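Local structure of fibronectin type III domain-containing protein (Simiduia agarivorans, 6P2K) at residues B[9-14]-B[413-418]; B[406-411]-B[756-761]; B[420-425]-B[462-467]. The protein probably hydrolyses xyloglucan-type glucans as a glycoside hydrolase of family 74, this chain being its tandem beta-propeller part. All blocks are in the same frame, centred on the assembly; numbering follows the deposited sequence.

Interaction 1: B[9-14]-B[413-418]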
loop_
_atom_site.group_PDB
_atom_site.type_symbol
_atom_site.label_atom_id
_atom_site.label_comp_id
_atom_site.label_asym_id
_atom_site.label_seq_id
_atom_site.Cartn_x
_atom_site.Cartn_y
_atom_site.Cartn_z
ATOM N N LEU B 9 -28.731 20.312 15.689
ATOM C CA LEU B 9 -27.677 19.412 15.208
ATOM C C LEU B 9 -26.339 20.037 15.603
ATOM O O LEU B 9 -25.714 20.739 14.804
ATOM C CB LEU B 9 -27.788 19.195 13.687
ATOM C CG LEU B 9 -29.130 18.691 13.145
ATOM C CD1 LEU B 9 -29.184 18.830 11.630
ATOM C CD2 LEU B 9 -29.386 17.249 13.563
ATOM N N ASN B 10 -25.901 19.786 16.837
ATOM C CA ASN B 10 -24.793 20.542 17.406
ATOM C C ASN B 10 -23.989 19.680 18.367
ATOM O O ASN B 10 -24.538 18.757 18.980
ATOM C CB ASN B 10 -25.304 21.795 18.128
ATOM C CG ASN B 10 -25.911 22.795 17.176
ATOM O OD1 ASN B 10 -25.212 23.367 16.338
ATOM N ND2 ASN B 10 -27.220 23.005 17.287
ATOM N N PRO B 11 -22.691 19.961 18.528
ATOM C CA PRO B 11 -21.862 19.161 19.440
ATOM C C PRO B 11 -21.944 19.589 20.895
ATOM O O PRO B 11 -21.394 18.887 21.754
ATOM C CB PRO B 11 -20.447 19.378 18.892
ATOM C CG PRO B 11 -20.491 20.762 18.335
ATOM C CD PRO B 11 -21.895 20.964 17.796
ATOM N N GLY B 12 -22.600 20.705 21.202
ATOM C CA GLY B 12 -22.734 21.142 22.580
ATOM C C GLY B 12 -21.921 22.373 22.930
ATOM O O GLY B 12 -20.711 22.417 22.689
ATOM N N ALA B 13 -22.588 23.376 23.507
ATOM C CA ALA B 13 -21.968 24.634 23.948
ATOM C C ALA B 13 -21.206 25.232 22.762
ATOM O O ALA B 13 -21.755 25.295 21.655
ATOM C CB ALA B 13 -21.144 24.374 25.199
ATOM N N GLY B 14 -19.964 25.674 22.937
ATOM C CA GLY B 14 -19.195 26.248 21.852
ATOM C C GLY B 14 -19.112 27.758 21.849
ATOM O O GLY B 14 -18.473 28.320 20.952
ATOM N N VAL B 413 -21.946 16.066 7.307
ATOM C CA VAL B 413 -22.382 17.443 7.496
ATOM C C VAL B 413 -21.185 18.248 7.975
ATOM O O VAL B 413 -20.389 17.764 8.788
ATOM C CB VAL B 413 -23.542 17.558 8.512
ATOM C CG1 VAL B 413 -24.033 19.003 8.602
ATOM C CG2 VAL B 413 -24.687 16.623 8.142
ATOM N N ILE B 414 -21.049 19.473 7.470
ATOM C CA ILE B 414 -20.044 20.400 7.971
ATOM C C ILE B 414 -20.732 21.700 8.356
ATOM O O ILE B 414 -21.551 22.226 7.594
ATOM C CB ILE B 414 -18.917 20.659 6.949
ATOM C CG1 ILE B 414 -17.941 21.704 7.498
ATOM C CG2 ILE B 414 -19.482 21.094 5.599
ATOM C CD1 ILE B 414 -16.608 21.738 6.781
ATOM N N GLN B 415 -20.428 22.191 9.557
ATOM C CA GLN B 415 -20.730 23.559 9.960
ATOM C C GLN B 415 -19.455 24.381 9.856
ATOM O O GLN B 415 -18.431 24.014 10.438
ATOM C CB GLN B 415 -21.248 23.631 11.397
ATOM C CG GLN B 415 -22.611 23.048 11.665
ATOM C CD GLN B 415 -23.041 23.303 13.101
ATOM O OE1 GLN B 415 -23.011 24.442 13.575
ATOM N NE2 GLN B 415 -23.425 22.243 13.809
ATOM N N GLY B 416 -19.515 25.482 9.114
ATOM C CA GLY B 416 -18.431 26.442 9.129
ATOM C C GLY B 416 -18.652 27.449 10.237
ATOM O O GLY B 416 -19.670 28.146 10.246
ATOM N N GLN B 417 -17.725 27.538 11.183
ATOM C CA GLN B 417 -17.946 28.323 12.387
ATOM C C GLN B 417 -16.848 29.359 12.578
ATOM O O GLN B 417 -15.746 29.247 12.032
ATOM C CB GLN B 417 -18.015 27.417 13.627
ATOM C CG GLN B 417 -19.172 26.423 13.598
ATOM C CD GLN B 417 -19.309 25.647 14.892
ATOM O OE1 GLN B 417 -18.522 25.825 15.823
ATOM N NE2 GLN B 417 -20.311 24.780 14.957
ATOM N N ALA B 418 -17.176 30.381 13.360
ATOM C CA ALA B 418 -16.166 31.248 13.939
ATOM C C ALA B 418 -15.590 30.584 15.182
ATOM O O ALA B 418 -16.262 29.793 15.850
ATOM C CB ALA B 418 -16.759 32.615 14.291
HETATM O O HOH W 1 -22.715 24.279 17.066
#

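Interaction 2: B[406-411]-B[756-761]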
loop_
_atom_site.group_PDB
_atom_site.type_symbol
_atom_site.label_atom_id
_atom_site.label_comp_id
_atom_site.label_asym_id
_atom_site.label_seq_id
_atom_site.Cartn_x
_atom_site.Cartn_y
_atom_site.Cartn_z
ATOM N N VAL B 406 -23.447 25.962 6.149
ATOM C CA VAL B 406 -23.596 24.520 6.316
ATOM C C VAL B 406 -23.583 23.870 4.941
ATOM O O VAL B 406 -23.999 24.469 3.947
ATOM C CB VAL B 406 -24.893 24.158 7.085
ATOM C CG1 VAL B 406 -26.128 24.611 6.309
ATOM C CG2 VAL B 406 -24.960 22.663 7.393
ATOM N N ALA B 407 -23.076 22.640 4.884
ATOM C CA ALA B 407 -23.140 21.823 3.681
ATOM C C ALA B 407 -23.356 20.373 4.089
ATOM O O ALA B 407 -22.865 19.927 5.129
ATOM C CB ALA B 407 -21.872 21.955 2.830
ATOM N N VAL B 408 -24.098 19.638 3.262
ATOM C CA VAL B 408 -24.497 18.269 3.565
ATOM C C VAL B 408 -24.247 17.393 2.343
ATOM O O VAL B 408 -24.559 17.787 1.215
ATOM C CB VAL B 408 -25.981 18.186 3.981
ATOM C CG1 VAL B 408 -26.408 16.738 4.173
ATOM C CG2 VAL B 408 -26.235 18.985 5.250
ATOM N N HIS B 409 -23.692 16.203 2.569
ATOM C CA HIS B 409 -23.707 15.163 1.542
ATOM C C HIS B 409 -23.855 13.811 2.223
ATOM O O HIS B 409 -22.945 13.376 2.930
ATOM C CB HIS B 409 -22.454 15.196 0.674
ATOM C CG HIS B 409 -22.565 14.341 -0.548
ATOM N ND1 HIS B 409 -22.315 12.985 -0.528
ATOM C CD2 HIS B 409 -22.954 14.636 -1.811
ATOM C CE1 HIS B 409 -22.521 12.487 -1.735
ATOM N NE2 HIS B 409 -22.911 13.467 -2.531
ATOM N N GLU B 410 -24.993 13.149 1.996
ATOM C CA GLU B 410 -25.306 11.839 2.588
ATOM C C GLU B 410 -25.185 11.965 4.102
ATOM O O GLU B 410 -25.864 12.831 4.682
ATOM C CB GLU B 410 -24.427 10.764 1.945
ATOM C CG GLU B 410 -24.660 10.575 0.455
ATOM C CD GLU B 410 -23.749 9.526 -0.149
ATOM O OE1 GLU B 410 -22.923 8.956 0.592
ATOM O OE2 GLU B 410 -23.851 9.283 -1.370
ATOM N N ASN B 411 -24.365 11.156 4.775
ATOM C CA ASN B 411 -24.214 11.205 6.227
ATOM C C ASN B 411 -23.281 12.314 6.694
ATOM O O ASN B 411 -23.214 12.575 7.900
ATOM C CB ASN B 411 -23.691 9.862 6.741
ATOM C CG ASN B 411 -22.351 9.496 6.129
ATOM O OD1 ASN B 411 -22.261 9.224 4.935
ATOM N ND2 ASN B 411 -21.297 9.508 6.944
ATOM N N TYR B 756 -35.976 19.100 3.887
ATOM C CA TYR B 756 -35.655 19.778 5.129
ATOM C C TYR B 756 -35.116 21.167 4.833
ATOM O O TYR B 756 -34.566 21.423 3.758
ATOM C CB TYR B 756 -34.610 19.002 5.941
ATOM C CG TYR B 756 -35.130 17.748 6.603
ATOM C CD1 TYR B 756 -35.717 17.797 7.863
ATOM C CD2 TYR B 756 -35.019 16.517 5.979
ATOM C CE1 TYR B 756 -36.188 16.652 8.478
ATOM C CE2 TYR B 756 -35.487 15.367 6.584
ATOM C CZ TYR B 756 -36.070 15.440 7.833
ATOM O OH TYR B 756 -36.537 14.295 8.436
ATOM N N LEU B 757 -35.279 22.061 5.800
ATOM C CA LEU B 757 -34.623 23.360 5.801
ATOM C C LEU B 757 -33.515 23.317 6.844
ATOM O O LEU B 757 -33.789 23.138 8.034
ATOM C CB LEU B 757 -35.620 24.479 6.109
ATOM C CG LEU B 757 -35.067 25.876 6.403
ATOM C CD1 LEU B 757 -34.342 26.442 5.189
ATOM C CD2 LEU B 757 -36.188 26.808 6.833
ATOM N N TYR B 758 -32.271 23.444 6.395
ATOM C CA TYR B 758 -31.115 23.540 7.279
ATOM C C TYR B 758 -30.731 25.008 7.395
ATOM O O TYR B 758 -30.430 25.653 6.382
ATOM C CB TYR B 758 -29.933 22.731 6.741
ATOM C CG TYR B 758 -30.024 21.230 6.914
ATOM C CD1 TYR B 758 -31.026 20.491 6.293
ATOM C CD2 TYR B 758 -29.085 20.544 7.672
ATOM C CE1 TYR B 758 -31.095 19.113 6.439
ATOM C CE2 TYR B 758 -29.150 19.168 7.828
ATOM C CZ TYR B 758 -30.155 18.459 7.208
ATOM O OH TYR B 758 -30.224 17.092 7.349
ATOM N N SER B 759 -30.734 25.532 8.619
ATOM C CA SER B 759 -30.384 26.927 8.860
ATOM C C SER B 759 -29.319 27.034 9.939
ATOM O O SER B 759 -29.429 26.398 10.995
ATOM C CB SER B 759 -31.627 27.750 9.240
ATOM O OG SER B 759 -32.715 27.484 8.373
ATOM N N THR B 760 -28.296 27.839 9.669
ATOM C CA THR B 760 -27.283 28.172 10.654
ATOM C C THR B 760 -27.583 29.540 11.250
ATOM O O THR B 760 -28.191 30.398 10.603
ATOM C CB THR B 760 -25.893 28.166 10.026
ATOM O OG1 THR B 760 -25.823 29.188 9.019
ATOM C CG2 THR B 760 -25.615 26.823 9.391
ATOM N N THR B 761 -27.167 29.730 12.497
ATOM C CA THR B 761 -27.512 30.919 13.256
ATOM C C THR B 761 -26.253 31.597 13.775
ATOM O O THR B 761 -25.244 30.931 14.033
ATOM C CB THR B 761 -28.425 30.566 14.439
ATOM O OG1 THR B 761 -27.716 29.706 15.338
ATOM C CG2 THR B 761 -29.677 29.849 13.955
#

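Interaction 3: B[420-425]-B[462-467]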
loop_
_atom_site.group_PDB
_atom_site.type_symbol
_atom_site.label_atom_id
_atom_site.label_comp_id
_atom_site.label_asym_id
_atom_site.label_seq_id
_atom_site.Cartn_x
_atom_site.Cartn_y
_atom_site.Cartn_z
ATOM N N ASN B 420 -14.324 28.057 16.180
ATOM C CA ASN B 420 -14.188 26.604 16.180
ATOM C C ASN B 420 -13.981 26.008 14.792
ATOM O O ASN B 420 -13.847 24.785 14.676
ATOM C CB ASN B 420 -15.408 25.962 16.838
ATOM C CG ASN B 420 -15.744 26.595 18.173
ATOM O OD1 ASN B 420 -14.893 26.700 19.057
ATOM N ND2 ASN B 420 -16.989 27.027 18.323
ATOM N N GLY B 421 -13.983 26.828 13.743
ATOM C CA GLY B 421 -13.506 26.381 12.440
ATOM C C GLY B 421 -14.338 25.282 11.801
ATOM O O GLY B 421 -15.569 25.356 11.725
ATOM N N LEU B 422 -13.648 24.256 11.307
ATOM C CA LEU B 422 -14.268 23.155 10.570
ATOM C C LEU B 422 -14.918 22.199 11.561
ATOM O O LEU B 422 -14.240 21.381 12.183
ATOM C CB LEU B 422 -13.230 22.425 9.721
ATOM C CG LEU B 422 -12.399 23.226 8.714
ATOM C CD1 LEU B 422 -11.125 22.474 8.354
ATOM C CD2 LEU B 422 -13.205 23.530 7.459
ATOM N N MET B 423 -16.241 22.285 11.699
ATOM C CA MET B 423 -17.006 21.417 12.591
ATOM C C MET B 423 -17.716 20.371 11.737
ATOM O O MET B 423 -18.598 20.707 10.942
ATOM C CB MET B 423 -18.004 22.234 13.411
ATOM C CG MET B 423 -18.775 21.430 14.442
ATOM S SD MET B 423 -17.722 20.843 15.783
ATOM C CE MET B 423 -17.215 22.405 16.502
ATOM N N GLU B 424 -17.337 19.106 11.898
ATOM C CA GLU B 424 -17.716 18.074 10.943
ATOM C C GLU B 424 -18.437 16.920 11.622
ATOM O O GLU B 424 -18.136 16.553 12.760
ATOM C CB GLU B 424 -16.488 17.548 10.198
ATOM C CG GLU B 424 -15.831 18.604 9.323
ATOM C CD GLU B 424 -14.594 18.091 8.624
ATOM O OE1 GLU B 424 -13.503 18.157 9.223
ATOM O OE2 GLU B 424 -14.716 17.614 7.477
ATOM N N SER B 425 -19.387 16.339 10.892
ATOM C CA SER B 425 -20.184 15.217 11.365
ATOM C C SER B 425 -20.238 14.138 10.298
ATOM O O SER B 425 -20.258 14.438 9.101
ATOM C CB SER B 425 -21.608 15.657 11.721
ATOM O OG SER B 425 -22.352 14.578 12.264
ATOM N N VAL B 462 -15.979 18.322 -0.450
ATOM C CA VAL B 462 -16.232 19.541 0.303
ATOM C C VAL B 462 -15.250 20.615 -0.144
ATOM O O VAL B 462 -14.060 20.345 -0.339
ATOM C CB VAL B 462 -16.095 19.277 1.814
ATOM C CG1 VAL B 462 -16.826 20.349 2.617
ATOM C CG2 VAL B 462 -16.589 17.882 2.165
ATOM N N VAL B 463 -15.745 21.838 -0.318
ATOM C CA VAL B 463 -14.906 23.012 -0.524
ATOM C C VAL B 463 -15.208 24.004 0.588
ATOM O O VAL B 463 -16.357 24.122 1.029
ATOM C CB VAL B 463 -15.121 23.658 -1.910
ATOM C CG1 VAL B 463 -14.771 22.677 -3.008
ATOM C CG2 VAL B 463 -16.559 24.154 -2.069
ATOM N N ALA B 464 -14.177 24.705 1.057
ATOM C CA ALA B 464 -14.349 25.586 2.201
ATOM C C ALA B 464 -13.385 26.760 2.132
ATOM O O ALA B 464 -12.231 26.613 1.717
ATOM C CB ALA B 464 -14.141 24.829 3.520
ATOM N N GLN B 465 -13.883 27.926 2.529
ATOM C CA GLN B 465 -13.027 29.026 2.946
ATOM C C GLN B 465 -12.649 28.779 4.402
ATOM O O GLN B 465 -13.525 28.733 5.271
ATOM C CB GLN B 465 -13.758 30.357 2.768
ATOM C CG GLN B 465 -13.364 31.465 3.738
ATOM C CD GLN B 465 -11.923 31.910 3.566
ATOM O OE1 GLN B 465 -11.374 31.862 2.464
ATOM N NE2 GLN B 465 -11.306 32.351 4.657
ATOM N N ALA B 466 -11.360 28.573 4.669
ATOM C CA ALA B 466 -10.914 28.189 6.006
ATOM C C ALA B 466 -9.578 28.842 6.309
ATOM O O ALA B 466 -8.631 28.712 5.529
ATOM C CB ALA B 466 -10.794 26.666 6.136
ATOM N N THR B 467 -9.496 29.519 7.452
ATOM C CA THR B 467 -8.324 30.322 7.763
ATOM C C THR B 467 -8.222 30.494 9.272
ATOM O O THR B 467 -9.111 30.097 10.029
ATOM C CB THR B 467 -8.398 31.681 7.065
ATOM O OG1 THR B 467 -7.156 32.375 7.224
ATOM C CG2 THR B 467 -9.517 32.513 7.666
#

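Interaction 1: B[9-14]-B[413-418]
Asn10 and Gln415 meet in a buried, polar side-chain contact between the loop that joins the two beta-propellers and a blade of the second one. Strand 7-8 pairs with strand 765-770 at the outer edge of the last blade, the "velcro" closure of a propeller; the chain then leaves through 9-14 for strand 17-22, the start of the first propeller. Strand 412-417 is the second strand of the neighbouring blade. Gln415 reaches across to the loop: CG stands anti to the carbonyl carbon (chi1 -69°) and the chain is extended beyond it, which carries the amide there. NE2 of Gln415 donates to Asn10 OD1 at 3.3 Å, a somewhat bent bond that arrives above the carbonyl plane of Asn10, the two amide planes lying 75° apart. Leu9 O is 2.9 Å from Gln415 NE2, but the angle is too poor for a hydrogen bond. Leu9 O and Asn10 OD1, two acceptors 3.1 Å apart, would repel each other; the NE2 group lying close to both probably offsets this. With Asn10 OD1 fixed as an acceptor by the backbone N of Leu766, it is NE2 of Gln415 that faces the loop and OE1 that faces Thr403 and Gln417. Gln415 OE1 accepts from Thr403 OG1 and, at 3.1 Å, from Gln417 NE2, which comes from above the carbonyl plane. A leucine in place of Gln415 would probably leave Asn10 OD1 without one of its donors and Gln417 NE2 without its amide acceptor, that amide then being less firmly held. A water extends the polar network: it donates to Asn10 OD1 at 2.8 Å and accepts a weak bond from Gln417 NE2 at 3.2 Å.

Interaction 2: B[406-411]-B[756-761]
Val406 and Val408 of one strand pack their branched side chains against Thr760 and Tyr758 of another, and no hydrogen bond crosses the contact. In the tighter apolar pair the methyl of Thr760, CG2, lies 3.6 Å from Val406 CB and 3.8 Å from Val406 CG1. Val406 CG1, set between the backbone N and the carbonyl carbon (chi1 62°), also comes within 4.3 Å of Tyr758 CB, so this valine bridges two residues of strand 754-761. The second pair is aliphatic on aromatic: Val408 CG2 approaches the Tyr758 ring obliquely, 3.9 Å from CE2 and 4.1 Å from CD2, the two side chains crossing at about a right angle. Strands 403-409 and 754-761 belong to adjacent blades of the second propeller, its first and its last, and meet face to face; the short strand axes come within 8.2 Å at 145°, nearer antiparallel than parallel. The polar groups of these side chains serve the last blade itself: Thr760 OG1, turned from the valine by the same rotamer that presents CG2, bonds to Ser745 and Thr744, and Tyr758 OH bonds to Arg768. A polar tie between the blades lies beside the apolar packing, where Arg747 NE donates to the backbone O of Val406.

Interaction 3: B[420-425]-B[462-467]
Leu422 reaches from the third strand of one propeller blade to the second strand of the next, where it meets Ala464 and Ala466 in a purely apolar contact between blades. Its CB does not itself aim at the opposing strand. Placing CG anti to the carbonyl carbon (chi1 -56°) swings the chain that way, and at the branch Leu422 CG approaches to 4.6 Å from Ala466 CB without making contact. CD1 stays slightly farther off, 4.8 Å from the same methyl. CD2 does the touching: it lies 4.2 Å from Ala466 CB and 4.3 Å from Ala464 CB, the two alanines standing two residues apart and presenting their methyls on the same face of strand 459-467. One leucine methyl thus straddles a pair of small side chains, with no hydrogen bond between the segments. Val448 and Trp493, from the inner and outer strands of the neighbouring blade, also touch Leu422, and Trp493 touches Ala464 as well, which makes this part of a wider hydrophobic layer between blades. On its own blade the same tip has company too, since Leu422 CD2 packs against Ile414 CD1.

All three contacts meet at one blade of the second propeller. Its strands 403-409, 412-417 and 421-425 are adjacent: Ile414 N to Ala407 O (3.0 Å) probably joins interactions 2 and 1, and Ser425 N to Val413 O (2.7 Å) probably joins 1 and 3. Interaction 2 holds this blade to the last one, interaction 3 to the following one, and interaction 1 to the inter-propeller loop. Leu9 CD1, 3.8 Å from Tyr758 CE2, connects interactions 1 and 2 by packing. A zinc, probably that bound by Asp405 and Asp513, lies about 8 Å from the side chain of Val406 and about 10 Å from that of Ala464; the side chain of Gln415 is about 8 Å from that of Asp405.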